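Long-range contacts in dinoflagellate luciferase (Lingulodinium polyedrum, PDB 1VPR), which catalyses, as the third luciferase domain of a longer protein, the oxidation of dinoflagellate luciferin, an open tetrapyrrole, by molecular oxygen with emission of blue light: residues A[154-159]-A[252-257]; A[213-218]-A[231-236]. All blocks are in the same frame, centred on the assembly; numbering follows the deposited sequence.

Both contacts lie in the catalytic domain, a beta barrel of the calycin superfamily, with centres about 10 Å apart. Contact 2 is buried. It joins two neighbouring strands of the barrel sheet through backbone hydrogen bonds and an aromatic contact. Contact 1 is only partly buried. It ties a loop ahead of strand 163-169 to the chain that leaves strand 247-253, and its bonds converge on one carboxylate. Along the chain, contact 2 is nested inside the loop that contact 1 closes. The two also touch: Asn159 OD1 lies 2.7 Å from Gly213 N, a probable hydrogen bond, and the rings of Trp252 and Trp232 pack together.

Contact 1 (A[154-159]-A[252-257]); sequences YVPKTN and WVLPEE
Glu257 reaches across to the loop 154-159 and holds it with both carboxylate oxygens. Glu257 CB lies 3.5 Å from Tyr154 OH. CG is anti to the backbone N (chi1 -177°), and its nearest partner across the contact is Thr158 OG1. The chain then bends at chi2 (73°), which turns CD toward the loop, near Lys157 N. OE2 takes two bonds. Tyr154 OH donates to the anti lone pair of Glu257 OE2 over 2.7 Å. Lys157 N donates to the syn lone pair of the same oxygen, with an N-H...O angle of 167°. OE1 also takes two bonds, both from one residue. Thr158 N donates to the syn lone pair of Glu257 OE1 at 2.6 Å. Thr158 OG1 donates to the anti lone pair of Glu257 OE1, also at 2.6 Å. Four donors thus fix the position and rotation of the group. The carboxylate stands nearly perpendicular to the Tyr154 ring.

The same ring also lies against backbone. Tyr154 CE2 comes within 3.2 Å of Glu256 C, and Leu254 O lies at the ring edge. Beside it, Pro156 CG packs against Leu254 CB at 4.1 Å. Gln211 of strand 206-212 touches both of these side chains. The neighbouring Glu256 turns away and forms a salt bridge with Arg259.

This is loop-to-loop packing beside the barrel sheet, whose hydrogen bonds across the contact all end on one carboxylate. Lys157 NZ bonds to Val155 O and stays 5.2 Å from Glu257 OE2. Two backbone N-H groups and two hydroxyls donate to the carboxylate, a setting that would probably favour its ionised form.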
loop_
_atom_site.group_PDB
_atom_site.type_symbol
_atom_site.label_atom_id
_atom_site.label_comp_id
_atom_site.label_asym_id
_atom_site.label_seq_id
_atom_site.Cartn_x
_atom_site.Cartn_y
_atom_site.Cartn_z
ATOM N N TYR A 154 21.952 -3.375 0.428
ATOM C CA TYR A 154 21.966 -3.639 -1.002
ATOM C C TYR A 154 21.292 -2.488 -1.752
ATOM O O TYR A 154 20.264 -1.973 -1.319
ATOM C CB TYR A 154 21.211 -4.933 -1.319
ATOM C CG TYR A 154 21.270 -5.276 -2.774
ATOM C CD1 TYR A 154 22.444 -5.749 -3.343
ATOM C CD2 TYR A 154 20.180 -5.063 -3.610
ATOM C CE1 TYR A 154 22.534 -5.990 -4.711
ATOM C CE2 TYR A 154 20.261 -5.311 -4.978
ATOM C CZ TYR A 154 21.438 -5.766 -5.521
ATOM O OH TYR A 154 21.534 -5.971 -6.875
ATOM N N VAL A 155 21.874 -2.087 -2.874
ATOM C CA VAL A 155 21.284 -1.014 -3.661
ATOM C C VAL A 155 20.988 -1.558 -5.048
ATOM O O VAL A 155 21.906 -1.859 -5.811
ATOM C CB VAL A 155 22.242 0.201 -3.784
ATOM C CG1 VAL A 155 21.536 1.330 -4.534
ATOM C CG2 VAL A 155 22.712 0.660 -2.387
ATOM N N PRO A 156 19.696 -1.714 -5.396
ATOM C CA PRO A 156 19.372 -2.233 -6.722
ATOM C C PRO A 156 20.097 -1.446 -7.790
ATOM O O PRO A 156 20.211 -0.217 -7.695
ATOM C CB PRO A 156 17.855 -2.084 -6.783
ATOM C CG PRO A 156 17.468 -2.431 -5.340
ATOM C CD PRO A 156 18.474 -1.568 -4.578
ATOM N N LYS A 157 20.588 -2.147 -8.803
ATOM C CA LYS A 157 21.341 -1.486 -9.859
ATOM C C LYS A 157 20.543 -1.110 -11.101
ATOM O O LYS A 157 20.874 -0.129 -11.790
ATOM C CB LYS A 157 22.525 -2.370 -10.298
ATOM C CG LYS A 157 23.429 -2.869 -9.175
ATOM C CD LYS A 157 23.976 -1.729 -8.339
ATOM C CE LYS A 157 24.939 -2.240 -7.262
ATOM N NZ LYS A 157 24.361 -3.377 -6.463
ATOM N N THR A 158 19.502 -1.868 -11.412
ATOM C CA THR A 158 18.741 -1.570 -12.612
ATOM C C THR A 158 17.374 -0.906 -12.432
ATOM O O THR A 158 16.667 -0.722 -13.418
ATOM C CB THR A 158 18.544 -2.852 -13.460
ATOM O OG1 THR A 158 17.694 -3.768 -12.761
ATOM C CG2 THR A 158 19.895 -3.534 -13.716
ATOM N N ASN A 159 17.003 -0.550 -11.198
ATOM C CA ASN A 159 15.701 0.077 -10.929
ATOM C C ASN A 159 14.563 -0.624 -11.672
ATOM O O ASN A 159 13.786 0.007 -12.401
ATOM C CB ASN A 159 15.754 1.545 -11.342
ATOM C CG ASN A 159 16.848 2.294 -10.642
ATOM O OD1 ASN A 159 17.063 2.124 -9.440
ATOM N ND2 ASN A 159 17.548 3.137 -11.379
ATOM N N TRP A 252 9.991 -1.116 3.988
ATOM C CA TRP A 252 10.303 -1.955 2.840
ATOM C C TRP A 252 11.822 -2.044 2.871
ATOM O O TRP A 252 12.514 -1.042 3.137
ATOM C CB TRP A 252 9.965 -1.313 1.476
ATOM C CG TRP A 252 8.558 -1.427 1.044
ATOM C CD1 TRP A 252 7.685 -0.406 0.854
ATOM C CD2 TRP A 252 7.861 -2.625 0.697
ATOM N NE1 TRP A 252 6.485 -0.885 0.408
ATOM C CE2 TRP A 252 6.566 -2.249 0.300
ATOM C CE3 TRP A 252 8.210 -3.984 0.691
ATOM C CZ2 TRP A 252 5.606 -3.178 -0.116
ATOM C CZ3 TRP A 252 7.264 -4.907 0.285
ATOM C CH2 TRP A 252 5.971 -4.499 -0.115
ATOM N N VAL A 253 12.340 -3.232 2.621
ATOM C CA VAL A 253 13.784 -3.428 2.533
ATOM C C VAL A 253 13.990 -3.920 1.094
ATOM O O VAL A 253 13.166 -4.666 0.563
ATOM C CB VAL A 253 14.292 -4.508 3.521
ATOM C CG1 VAL A 253 15.850 -4.616 3.411
ATOM C CG2 VAL A 253 13.877 -4.115 4.978
ATOM N N LEU A 254 15.073 -3.494 0.466
ATOM C CA LEU A 254 15.380 -3.889 -0.913
ATOM C C LEU A 254 16.740 -4.610 -0.828
ATOM O O LEU A 254 17.775 -4.071 -1.191
ATOM C CB LEU A 254 15.474 -2.630 -1.796
ATOM C CG LEU A 254 14.191 -1.956 -2.328
ATOM C CD1 LEU A 254 13.118 -1.853 -1.257
ATOM C CD2 LEU A 254 14.548 -0.575 -2.850
ATOM N N PRO A 255 16.729 -5.871 -0.381
ATOM C CA PRO A 255 17.928 -6.694 -0.210
ATOM C C PRO A 255 18.445 -7.387 -1.452
ATOM O O PRO A 255 19.551 -7.943 -1.435
ATOM C CB PRO A 255 17.453 -7.713 0.807
ATOM C CG PRO A 255 16.071 -8.046 0.208
ATOM C CD PRO A 255 15.518 -6.665 -0.085
ATOM N N GLU A 256 17.652 -7.357 -2.517
ATOM C CA GLU A 256 17.986 -8.071 -3.743
ATOM C C GLU A 256 17.658 -7.213 -4.929
ATOM O O GLU A 256 16.976 -6.208 -4.789
ATOM C CB GLU A 256 17.145 -9.330 -3.828
ATOM C CG GLU A 256 17.405 -10.329 -2.742
ATOM C CD GLU A 256 16.293 -11.361 -2.650
ATOM O OE1 GLU A 256 15.650 -11.653 -3.679
ATOM O OE2 GLU A 256 16.068 -11.884 -1.543
ATOM N N GLU A 257 18.095 -7.623 -6.116
ATOM C CA GLU A 257 17.811 -6.795 -7.272
ATOM C C GLU A 257 16.343 -6.760 -7.678
ATOM O O GLU A 257 15.833 -5.708 -8.064
ATOM C CB GLU A 257 18.638 -7.243 -8.474
ATOM C CG GLU A 257 18.430 -6.376 -9.694
ATOM C CD GLU A 257 19.090 -5.009 -9.580
ATOM O OE1 GLU A 257 18.786 -4.151 -10.437
ATOM O OE2 GLU A 257 19.917 -4.792 -8.648
#

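Contact 2 (A[213-218]-A[231-236]); sequences GDVCTV and TWKSGH
The beta hairpin of strands 215-219 and 229-233, at one end of the barrel sheet, brings Cys216 opposite Trp232 as an antiparallel hydrogen-bonded pair. Cys216 N bonds to Trp232 O at 3.2 Å, and Trp232 N returns to Cys216 O at 3.0 Å. Ser234 N extends the pattern to Asp214 O from within the type II turn that runs from Lys233 to His236. Trp232 CG sits between the backbone N and the carbonyl carbon (chi1 42°), and the six-membered ring reaches Cys216. Cys216 CB lies over one ring face, 3.8 Å from the centroid of the six-membered ring of Trp232, in a CH-pi contact. Its SG approaches obliquely, and Val218 CG2 meets NE1 and CZ2. Trp232 also stacks on Phe238 and meets Trp252. An alanine here would probably leave Cys216 and Val218 without their aromatic partner and open a gap beside Trp252. On the sheet face opposite to Cys216 and Trp232, Val215 CG2 packs on Lys233 CG at 3.8 Å. Lys233 is extended and runs alongside Asp214, but their charged ends do not form a salt bridge. One water joins them, donating to Asp214 OD2 at 3.0 Å and accepting from Lys233 NZ at 2.9 Å.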
loop_
_atom_site.group_PDB
_atom_site.type_symbol
_atom_site.label_atom_id
_atom_site.label_comp_id
_atom_site.label_asym_id
_atom_site.label_seq_id
_atom_site.Cartn_x
_atom_site.Cartn_y
_atom_site.Cartn_z
ATOM N N GLY A 213 17.720 3.221 -7.047
ATOM C CA GLY A 213 18.474 2.411 -6.100
ATOM C C GLY A 213 17.593 1.934 -4.953
ATOM O O GLY A 213 16.595 1.238 -5.168
ATOM N N ASP A 214 17.935 2.348 -3.738
ATOM C CA ASP A 214 17.189 1.948 -2.555
ATOM C C ASP A 214 16.146 2.971 -2.083
ATOM O O ASP A 214 15.616 2.860 -0.963
ATOM C CB ASP A 214 18.167 1.637 -1.415
ATOM C CG ASP A 214 19.086 2.804 -1.102
ATOM O OD1 ASP A 214 19.900 2.703 -0.164
ATOM O OD2 ASP A 214 19.005 3.835 -1.793
ATOM N N VAL A 215 15.866 3.973 -2.918
ATOM C CA VAL A 215 14.859 4.999 -2.586
ATOM C C VAL A 215 13.789 4.973 -3.665
ATOM O O VAL A 215 14.095 4.954 -4.861
ATOM C CB VAL A 215 15.490 6.411 -2.512
ATOM C CG1 VAL A 215 14.399 7.482 -2.418
ATOM C CG2 VAL A 215 16.403 6.494 -1.290
ATOM N N CYS A 216 12.527 4.930 -3.250
ATOM C CA CYS A 216 11.422 4.907 -4.199
ATOM C C CYS A 216 10.297 5.847 -3.815
ATOM O O CYS A 216 10.079 6.095 -2.633
ATOM C CB CYS A 216 10.767 3.534 -4.246
ATOM S SG CYS A 216 11.719 2.185 -4.919
ATOM N N THR A 217 9.570 6.334 -4.812
ATOM C CA THR A 217 8.358 7.123 -4.576
ATOM C C THR A 217 7.282 6.236 -5.207
ATOM O O THR A 217 7.443 5.751 -6.330
ATOM C CB THR A 217 8.380 8.458 -5.271
ATOM O OG1 THR A 217 9.324 9.305 -4.607
ATOM C CG2 THR A 217 6.976 9.111 -5.207
ATOM N N VAL A 218 6.194 5.994 -4.483
ATOM C CA VAL A 218 5.144 5.117 -4.962
ATOM C C VAL A 218 3.764 5.779 -4.940
ATOM O O VAL A 218 3.348 6.338 -3.925
ATOM C CB VAL A 218 5.077 3.803 -4.099
ATOM C CG1 VAL A 218 3.959 2.878 -4.594
ATOM C CG2 VAL A 218 6.414 3.078 -4.149
ATOM N N THR A 231 7.193 8.383 -0.314
ATOM C CA THR A 231 8.587 8.118 -0.665
ATOM C C THR A 231 9.213 7.455 0.560
ATOM O O THR A 231 8.991 7.892 1.694
ATOM C CB THR A 231 9.368 9.425 -0.959
ATOM O OG1 THR A 231 8.851 10.041 -2.146
ATOM C CG2 THR A 231 10.836 9.132 -1.188
ATOM N N TRP A 232 9.998 6.409 0.339
ATOM C CA TRP A 232 10.639 5.734 1.455
ATOM C C TRP A 232 12.014 5.217 1.059
ATOM O O TRP A 232 12.394 5.264 -0.109
ATOM C CB TRP A 232 9.749 4.577 1.977
ATOM C CG TRP A 232 9.087 3.732 0.933
ATOM C CD1 TRP A 232 7.752 3.742 0.590
ATOM C CD2 TRP A 232 9.714 2.783 0.049
ATOM N NE1 TRP A 232 7.517 2.875 -0.447
ATOM C CE2 TRP A 232 8.699 2.275 -0.805
ATOM C CE3 TRP A 232 11.028 2.318 -0.108
ATOM C CZ2 TRP A 232 8.960 1.328 -1.804
ATOM C CZ3 TRP A 232 11.289 1.371 -1.109
ATOM C CH2 TRP A 232 10.260 0.891 -1.941
ATOM N N LYS A 233 12.776 4.745 2.038
ATOM C CA LYS A 233 14.099 4.205 1.751
ATOM C C LYS A 233 14.234 2.837 2.427
ATOM O O LYS A 233 13.734 2.622 3.547
ATOM C CB LYS A 233 15.203 5.160 2.244
ATOM C CG LYS A 233 16.638 4.609 2.039
ATOM C CD LYS A 233 17.712 5.640 2.458
ATOM C CE LYS A 233 19.107 5.068 2.236
ATOM N NZ LYS A 233 20.148 6.128 2.197
ATOM N N SER A 234 14.895 1.919 1.729
ATOM C CA SER A 234 15.134 0.569 2.234
ATOM C C SER A 234 15.550 0.621 3.704
ATOM O O SER A 234 16.483 1.329 4.061
ATOM C CB SER A 234 16.247 -0.073 1.401
ATOM O OG SER A 234 16.518 -1.399 1.802
ATOM N N GLY A 235 14.834 -0.108 4.556
ATOM C CA GLY A 235 15.166 -0.179 5.976
ATOM C C GLY A 235 14.632 0.934 6.870
ATOM O O GLY A 235 14.881 0.917 8.093
ATOM N N HIS A 236 13.892 1.888 6.289
ATOM C CA HIS A 236 13.356 3.005 7.067
ATOM C C HIS A 236 11.839 3.031 7.106
ATOM O O HIS A 236 11.176 2.757 6.116
ATOM C CB HIS A 236 13.905 4.329 6.511
ATOM C CG HIS A 236 15.386 4.487 6.701
ATOM N ND1 HIS A 236 15.933 5.041 7.839
ATOM C CD2 HIS A 236 16.434 4.116 5.920
ATOM C CE1 HIS A 236 17.254 5.013 7.749
ATOM N NE2 HIS A 236 17.583 4.457 6.594
HETATM O O HOH W 1 20.394 6.319 -0.734
#